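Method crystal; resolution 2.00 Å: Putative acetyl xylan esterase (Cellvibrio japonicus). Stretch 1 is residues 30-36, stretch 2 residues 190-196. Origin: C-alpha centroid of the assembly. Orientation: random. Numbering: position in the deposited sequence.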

# COMPACT_ATOMS: atom_id res chain seq x y z
N LEU B 30 3.89 -9.08 -36.51
CA LEU B 30 3.64 -9.72 -35.23
C LEU B 30 3.85 -8.75 -34.07
O LEU B 30 4.44 -7.66 -34.25
CB LEU B 30 4.51 -10.99 -35.09
CG LEU B 30 5.82 -11.10 -34.30
CD1 LEU B 30 6.48 -12.41 -34.68
CD2 LEU B 30 6.78 -9.95 -34.50
N HIS B 31 3.33 -9.14 -32.91
CA HIS B 31 3.45 -8.41 -31.66
C HIS B 31 4.14 -9.33 -30.65
O HIS B 31 3.84 -10.52 -30.59
CB HIS B 31 2.06 -8.02 -31.15
CG HIS B 31 2.04 -7.52 -29.73
ND1 HIS B 31 2.43 -6.24 -29.39
CD2 HIS B 31 1.68 -8.12 -28.58
CE1 HIS B 31 2.30 -6.08 -28.08
NE2 HIS B 31 1.85 -7.21 -27.57
N ILE B 32 5.07 -8.76 -29.88
CA ILE B 32 5.86 -9.53 -28.91
C ILE B 32 5.56 -9.13 -27.48
O ILE B 32 5.56 -7.94 -27.14
CB ILE B 32 7.39 -9.36 -29.15
CG1 ILE B 32 7.78 -9.77 -30.57
CG2 ILE B 32 8.19 -10.16 -28.11
CD1 ILE B 32 8.79 -8.82 -31.23
N GLY B 33 5.30 -10.13 -26.65
CA GLY B 33 5.29 -9.94 -25.21
C GLY B 33 6.52 -10.54 -24.56
O GLY B 33 6.95 -11.65 -24.90
N GLY B 34 7.11 -9.80 -23.63
CA GLY B 34 8.27 -10.29 -22.91
C GLY B 34 9.56 -9.90 -23.58
O GLY B 34 9.57 -9.42 -24.73
N ARG B 35 10.66 -10.11 -22.85
CA ARG B 35 11.99 -9.73 -23.28
C ARG B 35 12.47 -10.67 -24.37
O ARG B 35 12.54 -11.88 -24.18
CB ARG B 35 12.96 -9.73 -22.11
CG ARG B 35 12.76 -8.58 -21.15
CD ARG B 35 13.71 -8.68 -19.99
NE ARG B 35 13.63 -7.50 -19.14
CZ ARG B 35 14.38 -7.32 -18.06
NH1 ARG B 35 15.26 -8.24 -17.68
NH2 ARG B 35 14.24 -6.20 -17.36
N VAL B 36 12.80 -10.09 -25.52
CA VAL B 36 13.19 -10.85 -26.69
C VAL B 36 14.33 -10.11 -27.37
O VAL B 36 14.27 -8.89 -27.56
CB VAL B 36 11.99 -11.03 -27.67
CG1 VAL B 36 12.45 -11.43 -29.04
CG2 VAL B 36 11.00 -12.06 -27.14
N ALA B 190 -3.72 -6.38 -20.49
CA ALA B 190 -2.44 -5.68 -20.51
C ALA B 190 -1.36 -6.57 -21.07
O ALA B 190 -1.40 -7.78 -20.93
CB ALA B 190 -2.05 -5.24 -19.10
N ASP B 191 -0.38 -5.96 -21.73
CA ASP B 191 0.81 -6.69 -22.09
C ASP B 191 1.63 -6.96 -20.83
O ASP B 191 1.52 -6.22 -19.84
CB ASP B 191 1.61 -5.95 -23.16
CG ASP B 191 1.03 -6.15 -24.54
OD1 ASP B 191 0.84 -7.31 -24.96
OD2 ASP B 191 0.74 -5.13 -25.19
N TYR B 192 2.42 -8.03 -20.83
CA TYR B 192 3.16 -8.37 -19.62
C TYR B 192 4.54 -8.89 -19.89
O TYR B 192 4.79 -9.50 -20.93
CB TYR B 192 2.39 -9.38 -18.73
CG TYR B 192 1.97 -10.68 -19.42
CD1 TYR B 192 2.79 -11.82 -19.38
CD2 TYR B 192 0.74 -10.78 -20.07
CE1 TYR B 192 2.40 -13.01 -19.99
CE2 TYR B 192 0.33 -11.97 -20.66
CZ TYR B 192 1.15 -13.08 -20.62
OH TYR B 192 0.73 -14.23 -21.23
N GLN B 193 5.43 -8.62 -18.93
CA GLN B 193 6.74 -9.23 -18.85
C GLN B 193 6.84 -9.94 -17.50
O GLN B 193 6.46 -9.37 -16.48
CB GLN B 193 7.84 -8.17 -18.98
CG GLN B 193 7.98 -7.57 -20.39
CD GLN B 193 9.32 -6.88 -20.60
OE1 GLN B 193 9.61 -6.38 -21.70
NE2 GLN B 193 10.15 -6.84 -19.56
N ILE B 194 7.34 -11.17 -17.52
CA ILE B 194 7.55 -11.97 -16.30
C ILE B 194 9.05 -12.18 -16.14
O ILE B 194 9.61 -13.17 -16.60
CB ILE B 194 6.79 -13.33 -16.31
CG1 ILE B 194 5.33 -13.17 -16.77
CG2 ILE B 194 6.91 -14.04 -14.95
CD1 ILE B 194 4.44 -12.30 -15.84
N ASN B 195 9.70 -11.23 -15.48
CA ASN B 195 11.13 -11.32 -15.27
C ASN B 195 11.42 -11.96 -13.92
O ASN B 195 11.67 -11.29 -12.92
CB ASN B 195 11.75 -9.94 -15.43
CG ASN B 195 11.54 -9.40 -16.82
OD1 ASN B 195 11.67 -10.13 -17.81
ND2 ASN B 195 11.19 -8.12 -16.92
N ALA B 196 11.33 -13.28 -13.91
CA ALA B 196 11.50 -14.08 -12.72
C ALA B 196 12.42 -15.25 -13.03
O ALA B 196 12.47 -15.71 -14.15
CB ALA B 196 10.13 -14.59 -12.24
O HOH W 1 5.78 -7.48 -23.00
O HOH W 2 10.35 -10.97 -20.19

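How do the two backbones lie against each other? They run in nearly the same direction, 18° apart end to end, although at least 158 residues of sequence separate any two that touch. The strand that includes His31 to Gly33 gives way to loop at Gly34, while the second stretch continues as strand through Ala196. The chains draw together along this path: the CA of Gly33 is 6.2 Å from the CA of Tyr192, and the CA of Gly34 is 4.5 Å from the CA of Gln193. No direct backbone hydrogen bond joins them. The nearest polar approach between the two backbones, Gly34 N to Tyr192 O, is 3.6 Å, and the bonding is left to one side-chain pair and two waters.

What do the waters supply that the backbones do not? Each one joins an amide of the first stretch to an oxygen of the second. Water 1 accepts from Gly34 N at 2.7 Å and donates to Tyr192 O at 3.1 Å, so it satisfies a donor and an acceptor that do not bond each other directly. Water 2 works in the same sense one residue further along the first stretch and three along the second, accepting from Arg35 N at 2.8 Å and donating to the side-chain atom Asn195 OD1 at 2.8 Å. Together they stitch the loop of the first stretch to the strand of the second.

What marks the closest approach, at Gly34? Gln193 CG packs 3.7 Å from Gly34 CA. A CB on Gly34 would point sideways and stay 4.9 Å from Gln193 CG, so the neighbouring strand does not demand glycine. The backbone angles of Gly34, phi 91° and psi 168°, do: a CB here would be jammed against the carbonyl oxygen of Gly33. Tyr192, just before Gln193, points its CA-to-CB bond away from the first stretch, so its part in the contact is played by its carbonyl oxygen.

Which side chains bond directly? The CA-to-CB bonds of His31 and Asp191 each point toward the other stretch, and His31 NE2 donates a hydrogen bond to Asp191 OD1 at 2.8 Å with an N-H...acceptor angle of 160°. The carboxylate oxygen lies at the edge of the imidazole, near its plane, which is where the ring nitrogen directs its hydrogen. Asp191 OD1 is also hydrogen-bonded elsewhere in the structure.

How does Arg35 meet the second strand? Its CA-to-CB bond points sideways, but the side chain, m at chi1 and extended beyond, brings its end nearer to Gln193 and Asn195. The contact is largely one of packing: Arg35 CD sits 3.3 Å from Asn195 OD1, and Asn195 ND2 lies over one face of the guanidinium. Arg35 NE and Asn195 ND2 are 3.4 Å apart, yet both are donors and form no hydrogen bond. The polar ends find partners of their own, with Arg35 NH1 and NH2 and Asn195 ND2 all hydrogen-bonded elsewhere in the structure.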